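Long-range contacts in unknown protein (Galdieria sulphuraria, PDB 2NYI), which is of unknown function but carries tandem ACT domains, a fold that in relatives commonly serves as a regulatory, small-molecule-binding module: residues A[92-97]-A[170-175]; A[119-124]-A[141-146]. All blocks are in the same frame, centred on the assembly; numbering follows the deposited sequence.

Contact 1 (A[92-97]-A[170-175]); sequences REYELY and IDLEEV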
loop_
_atom_site.group_PDB
_atom_site.type_symbol
_atom_site.label_atom_id
_atom_site.label_comp_id
_atom_site.label_asym_id
_atom_site.label_seq_id
_atom_site.Cartn_x
_atom_site.Cartn_y
_atom_site.Cartn_z
ATOM N N ARG A 92 -20.308 -5.781 2.392
ATOM C CA ARG A 92 -19.445 -6.955 2.569
ATOM C C ARG A 92 -18.163 -6.754 1.739
ATOM O O ARG A 92 -18.139 -5.941 0.804
ATOM C CB ARG A 92 -20.167 -8.251 2.145
ATOM C CG ARG A 92 -21.403 -8.657 3.015
ATOM C CD ARG A 92 -21.029 -8.936 4.474
ATOM N NE ARG A 92 -22.210 -9.340 5.255
ATOM C CZ ARG A 92 -23.084 -8.510 5.820
ATOM N NH1 ARG A 92 -22.940 -7.193 5.710
ATOM N NH2 ARG A 92 -24.124 -9.009 6.499
ATOM N N GLU A 93 -17.107 -7.480 2.091
ATOM C CA GLU A 93 -15.871 -7.388 1.341
ATOM C C GLU A 93 -15.718 -8.608 0.463
ATOM O O GLU A 93 -16.209 -9.710 0.797
ATOM C CB GLU A 93 -14.687 -7.195 2.282
ATOM C CG GLU A 93 -14.790 -5.883 3.041
ATOM C CD GLU A 93 -13.514 -5.525 3.792
ATOM O OE1 GLU A 93 -12.764 -6.440 4.180
ATOM O OE2 GLU A 93 -13.277 -4.320 4.010
ATOM N N TYR A 94 -15.049 -8.391 -0.665
ATOM C CA TYR A 94 -14.920 -9.373 -1.715
ATOM C C TYR A 94 -13.504 -9.288 -2.240
ATOM O O TYR A 94 -12.939 -8.194 -2.366
ATOM C CB TYR A 94 -15.868 -9.058 -2.873
ATOM C CG TYR A 94 -17.333 -9.115 -2.488
ATOM C CD1 TYR A 94 -18.074 -10.264 -2.690
ATOM C CD2 TYR A 94 -17.957 -8.016 -1.918
ATOM C CE1 TYR A 94 -19.424 -10.332 -2.322
ATOM C CE2 TYR A 94 -19.315 -8.081 -1.507
ATOM C CZ TYR A 94 -20.033 -9.234 -1.733
ATOM O OH TYR A 94 -21.374 -9.290 -1.369
ATOM N N GLU A 95 -12.956 -10.442 -2.563
ATOM C CA GLU A 95 -11.641 -10.505 -3.193
ATOM C C GLU A 95 -11.893 -10.562 -4.695
ATOM O O GLU A 95 -12.713 -11.361 -5.177
ATOM C CB GLU A 95 -10.860 -11.731 -2.712
ATOM C CG GLU A 95 -10.383 -11.622 -1.260
ATOM C CD GLU A 95 -9.244 -10.601 -1.071
ATOM O OE1 GLU A 95 -8.568 -10.235 -2.067
ATOM O OE2 GLU A 95 -9.014 -10.173 0.085
ATOM N N LEU A 96 -11.213 -9.682 -5.416
ATOM C CA LEU A 96 -11.368 -9.566 -6.855
ATOM C C LEU A 96 -10.040 -9.912 -7.510
ATOM O O LEU A 96 -8.974 -9.413 -7.094
ATOM C CB LEU A 96 -11.825 -8.140 -7.208
ATOM C CG LEU A 96 -11.809 -7.679 -8.677
ATOM C CD1 LEU A 96 -12.911 -8.369 -9.472
ATOM C CD2 LEU A 96 -12.025 -6.195 -8.729
ATOM N N TYR A 97 -10.087 -10.767 -8.527
ATOM C CA TYR A 97 -8.868 -11.158 -9.240
ATOM C C TYR A 97 -9.130 -11.057 -10.734
ATOM O O TYR A 97 -10.201 -11.453 -11.204
ATOM C CB TYR A 97 -8.451 -12.593 -8.898
ATOM C CG TYR A 97 -8.362 -12.895 -7.423
ATOM C CD1 TYR A 97 -7.217 -12.563 -6.685
ATOM C CD2 TYR A 97 -9.422 -13.514 -6.756
ATOM C CE1 TYR A 97 -7.136 -12.842 -5.318
ATOM C CE2 TYR A 97 -9.350 -13.800 -5.397
ATOM C CZ TYR A 97 -8.208 -13.460 -4.685
ATOM O OH TYR A 97 -8.147 -13.746 -3.336
ATOM N N ILE A 170 -12.007 -13.072 -14.705
ATOM C CA ILE A 170 -12.279 -12.311 -13.477
ATOM C C ILE A 170 -12.987 -13.198 -12.445
ATOM O O ILE A 170 -13.954 -13.899 -12.767
ATOM C CB ILE A 170 -13.135 -11.038 -13.772
ATOM C CG1 ILE A 170 -12.392 -10.079 -14.728
ATOM C CG2 ILE A 170 -13.484 -10.298 -12.481
ATOM C CD1 ILE A 170 -13.239 -8.927 -15.267
ATOM N N ASP A 171 -12.500 -13.176 -11.208
ATOM C CA ASP A 171 -13.135 -13.905 -10.121
ATOM C C ASP A 171 -13.490 -12.899 -9.052
ATOM O O ASP A 171 -12.718 -11.982 -8.786
ATOM C CB ASP A 171 -12.201 -14.951 -9.515
ATOM C CG ASP A 171 -11.834 -16.051 -10.498
ATOM O OD1 ASP A 171 -12.744 -16.573 -11.186
ATOM O OD2 ASP A 171 -10.633 -16.386 -10.577
ATOM N N LEU A 172 -14.660 -13.068 -8.459
ATOM C CA LEU A 172 -15.106 -12.214 -7.364
ATOM C C LEU A 172 -15.691 -13.111 -6.270
ATOM O O LEU A 172 -16.707 -13.807 -6.489
ATOM C CB LEU A 172 -16.137 -11.195 -7.866
ATOM C CG LEU A 172 -16.574 -10.123 -6.865
ATOM C CD1 LEU A 172 -15.444 -9.155 -6.570
ATOM C CD2 LEU A 172 -17.826 -9.379 -7.390
ATOM N N GLU A 173 -15.020 -13.140 -5.119
ATOM C CA GLU A 173 -15.373 -14.081 -4.051
ATOM C C GLU A 173 -15.563 -13.328 -2.736
ATOM O O GLU A 173 -14.669 -12.598 -2.303
ATOM C CB GLU A 173 -14.287 -15.156 -3.900
ATOM C CG GLU A 173 -14.033 -16.029 -5.136
ATOM C CD GLU A 173 -15.066 -17.140 -5.339
ATOM O OE1 GLU A 173 -15.281 -17.948 -4.406
ATOM O OE2 GLU A 173 -15.647 -17.219 -6.446
ATOM N N GLU A 174 -16.723 -13.508 -2.107
ATOM C CA GLU A 174 -16.994 -12.860 -0.828
ATOM C C GLU A 174 -16.020 -13.304 0.261
ATOM O O GLU A 174 -15.673 -14.482 0.350
ATOM C CB GLU A 174 -18.434 -13.111 -0.397
ATOM C CG GLU A 174 -18.803 -12.325 0.816
ATOM C CD GLU A 174 -20.239 -12.568 1.231
ATOM O OE1 GLU A 174 -20.771 -13.656 0.930
ATOM O OE2 GLU A 174 -20.813 -11.675 1.867
ATOM N N VAL A 175 -15.558 -12.351 1.066
ATOM C CA VAL A 175 -14.713 -12.656 2.219
ATOM C C VAL A 175 -15.631 -13.118 3.338
ATOM O O VAL A 175 -16.652 -12.479 3.592
ATOM C CB VAL A 175 -13.932 -11.420 2.711
ATOM C CG1 VAL A 175 -13.183 -11.740 4.000
ATOM C CG2 VAL A 175 -12.948 -10.918 1.629
HETATM O O HOH W 1 -17.274 -9.483 4.107
#
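Segments 92-97 and 170-175 run antiparallel, on strands 1 and 4 of the second beta-alpha-beta-beta-alpha-beta unit, the ferredoxin-like ACT fold with strand order 2-3-1-4. Strand 169-174 is the outermost of the sheet within this chain.

Four backbone hydrogen bonds hold the regular part. Glu-95 and Glu-173 exchange a pair, N to O both ways, and so do Tyr-97 and Asp-171. All four donors lie in the plane of the carbonyl they meet. The fifth bond, Val-175 N to Glu-93 O, is short at 2.7 Å and nearly straight, but its donor sits above the carbonyl plane. Water 1 extends this end: it accepts from Glu-93 N at 2.8 Å and can also donate to Val-175 O.

Apolar side chains gather on the face of Tyr-94, Leu-96 and Leu-172, which helices 106-116 and 152-166 cover. Both leucines have CG anti to the backbone N. Leu-172 CD1 touches two CB atoms, that of Tyr-94 at 3.7 Å and that of Leu-96 at 3.8 Å. Leu-96 CD1 lies alongside Ile-170 CG2 at 3.6 Å. The Tyr-94 ring also stacks on Phe-147.

The face of Glu-95, Tyr-97, Asp-171 and Glu-173 is largely polar. Glu-93 and Glu-95 point their carboxylates at Arg-144 of the next strand, each in a salt bridge. Val-175 CG2 packs against Glu-95 CG.

Glu-174 crosses Tyr-94 obliquely with an extended chain (chi1 -173°), and its CB is 3.5 Å from Tyr-94 CE1. Carboxylate and ring planes are only 5° apart. Arg-92 runs alongside, bent at chi2 (-62°). Its NH1 is hydrogen-bonded to Pro-89 O, while Glu-174 OE2 meets its aliphatic part, 3.3 Å from Arg-92 CG.

Contact 2 (A[119-124]-A[141-146]); sequences ANIVEL and MGSRVA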
loop_
_atom_site.group_PDB
_atom_site.type_symbol
_atom_site.label_atom_id
_atom_site.label_comp_id
_atom_site.label_asym_id
_atom_site.label_seq_id
_atom_site.Cartn_x
_atom_site.Cartn_y
_atom_site.Cartn_z
ATOM N N ALA A 119 -18.888 0.514 -5.311
ATOM C CA ALA A 119 -17.930 -0.316 -4.590
ATOM C C ALA A 119 -16.733 0.532 -4.190
ATOM O O ALA A 119 -16.244 1.350 -4.998
ATOM C CB ALA A 119 -17.489 -1.509 -5.454
ATOM N N ASN A 120 -16.272 0.378 -2.950
ATOM C CA ASN A 120 -15.025 1.013 -2.542
ATOM C C ASN A 120 -13.882 0.014 -2.619
ATOM O O ASN A 120 -14.047 -1.150 -2.295
ATOM C CB ASN A 120 -15.099 1.598 -1.134
ATOM C CG ASN A 120 -13.927 2.499 -0.823
ATOM O OD1 ASN A 120 -13.749 3.553 -1.447
ATOM N ND2 ASN A 120 -13.113 2.094 0.147
ATOM N N ILE A 121 -12.735 0.484 -3.078
ATOM C CA ILE A 121 -11.561 -0.367 -3.174
ATOM C C ILE A 121 -10.751 -0.216 -1.886
ATOM O O ILE A 121 -10.372 0.900 -1.502
ATOM C CB ILE A 121 -10.716 -0.016 -4.429
ATOM C CG1 ILE A 121 -11.569 -0.134 -5.709
ATOM C CG2 ILE A 121 -9.494 -0.942 -4.514
ATOM C CD1 ILE A 121 -10.839 0.298 -6.989
ATOM N N VAL A 122 -10.512 -1.337 -1.211
ATOM C CA VAL A 122 -9.817 -1.334 0.071
ATOM C C VAL A 122 -8.324 -1.640 -0.115
ATOM O O VAL A 122 -7.476 -1.069 0.582
ATOM C CB VAL A 122 -10.456 -2.352 1.055
ATOM C CG1 VAL A 122 -9.797 -2.240 2.431
ATOM C CG2 VAL A 122 -11.959 -2.097 1.166
ATOM N N GLU A 123 -8.021 -2.544 -1.051
ATOM C CA GLU A 123 -6.627 -2.943 -1.347
ATOM C C GLU A 123 -6.559 -3.139 -2.844
ATOM O O GLU A 123 -7.532 -3.584 -3.439
ATOM C CB GLU A 123 -6.276 -4.292 -0.682
ATOM C CG GLU A 123 -6.669 -4.442 0.793
ATOM C CD GLU A 123 -6.432 -5.857 1.352
ATOM O OE1 GLU A 123 -5.826 -6.704 0.652
ATOM O OE2 GLU A 123 -6.853 -6.116 2.500
ATOM N N LEU A 124 -5.408 -2.842 -3.467
ATOM C CA LEU A 124 -5.277 -3.061 -4.902
ATOM C C LEU A 124 -3.817 -3.238 -5.247
ATOM O O LEU A 124 -2.974 -2.485 -4.773
ATOM C CB LEU A 124 -5.858 -1.879 -5.699
ATOM C CG LEU A 124 -5.513 -1.886 -7.200
ATOM C CD1 LEU A 124 -6.323 -2.966 -7.848
ATOM C CD2 LEU A 124 -5.785 -0.554 -7.843
HETATM N N MSE A 141 -4.365 -8.556 -11.696
HETATM C CA MSE A 141 -4.862 -7.609 -10.703
HETATM C C MSE A 141 -5.430 -8.363 -9.521
HETATM O O MSE A 141 -6.159 -9.330 -9.683
HETATM C CB MSE A 141 -5.920 -6.699 -11.310
HETATM C CG MSE A 141 -6.631 -5.862 -10.286
HETATM SE SE MSE A 141 -7.883 -4.669 -11.151
HETATM C CE MSE A 141 -8.995 -4.647 -9.904
ATOM N N GLY A 142 -5.078 -7.933 -8.321
ATOM C CA GLY A 142 -5.667 -8.514 -7.120
ATOM C C GLY A 142 -6.168 -7.373 -6.265
ATOM O O GLY A 142 -5.452 -6.389 -6.045
ATOM N N SER A 143 -7.382 -7.499 -5.750
ATOM C CA SER A 143 -7.992 -6.366 -5.087
ATOM C C SER A 143 -8.951 -6.859 -3.989
ATOM O O SER A 143 -9.493 -7.971 -4.077
ATOM C CB SER A 143 -8.762 -5.548 -6.131
ATOM O OG SER A 143 -9.105 -4.253 -5.655
ATOM N N ARG A 144 -9.124 -6.039 -2.960
ATOM C CA ARG A 144 -10.225 -6.222 -2.019
ATOM C C ARG A 144 -11.164 -5.036 -2.178
ATOM O O ARG A 144 -10.737 -3.868 -2.110
ATOM C CB ARG A 144 -9.699 -6.313 -0.594
ATOM C CG ARG A 144 -10.706 -6.810 0.438
ATOM C CD ARG A 144 -9.970 -6.878 1.763
ATOM N NE ARG A 144 -10.735 -7.460 2.857
ATOM C CZ ARG A 144 -10.499 -8.658 3.389
ATOM N NH1 ARG A 144 -9.529 -9.431 2.913
ATOM N NH2 ARG A 144 -11.246 -9.087 4.399
ATOM N N VAL A 145 -12.440 -5.336 -2.413
ATOM C CA VAL A 145 -13.456 -4.307 -2.640
ATOM C C VAL A 145 -14.628 -4.517 -1.688
ATOM O O VAL A 145 -14.812 -5.613 -1.167
ATOM C CB VAL A 145 -13.972 -4.307 -4.128
ATOM C CG1 VAL A 145 -12.809 -4.105 -5.106
ATOM C CG2 VAL A 145 -14.778 -5.604 -4.464
ATOM N N ALA A 146 -15.402 -3.460 -1.449
ATOM C CA ALA A 146 -16.529 -3.532 -0.530
ATOM C C ALA A 146 -17.754 -2.898 -1.160
ATOM O O ALA A 146 -17.691 -1.784 -1.695
ATOM C CB ALA A 146 -16.201 -2.840 0.791
#
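A classic beta bulge shifts the register between 119-124 and 141-146, on strands 2 and 3 of the ACT unit, which form a hairpin. Val-122 and Glu-123 both face Arg-144, so the shift is one residue. Arg-144 O takes both bulge amides, Val-122 N at 2.7 Å and Glu-123 N at 3.2 Å; the second donor lies on a lone pair. Before the bulge, Asn-120 and Ala-146 exchange two backbone bonds.

Beyond it, Glu-123 O is also gripped twice. Ser-143 OG donates to it at 2.8 Å, in the carbonyl plane. Arg-144 N donates at 3.0 Å from well above that plane. The serine hydroxyl reaches this carbonyl with OG anti to the backbone N (chi1 -165°).

Glu-123 and Arg-144 lie side by side with extended chains. Glu-123 OE2 touches Arg-144 CD at 3.3 Å, but no guanidinium N-H points at it. Arg-144 NE and NH1 are instead held by Glu-93 and Glu-95 of strand 91-99. The nearby Glu-123 carboxylate probably adds to the negative field there. On the opposite face, Leu-124 CD1 meets the selenomethionine methyl, Met-141 CE, at 3.8 Å.

Helix 106-116 packs on Ile-121, Met-141 and Val-145, and strand 32-41 touches Val-122 and Glu-123 through Arg-37. Strand 91-99 flanks 141-146, while Leu-124 makes backbone hydrogen bonds to the second subunit.

From the N terminus, the chain first completes one four-stranded sheet, then enters the second at strand 91-99. It passes through helix 106-116 into 119-124, turns back, and contact 2 closes this hairpin at 141-146. Helix 152-166 follows, and 170-175 returns to 92-97, where contact 1 closes the larger loop. Contact 2 is nested inside it. Strands 91-99 and 137-148 are neighbours, so the two pairs lie next to each other and together make up the four-stranded sheet. Their centres are about 8 Å apart. Contact 1 ties the strands that come first and last along the chain in this domain, while contact 2 joins its hairpin and reaches the first sheet and the second subunit.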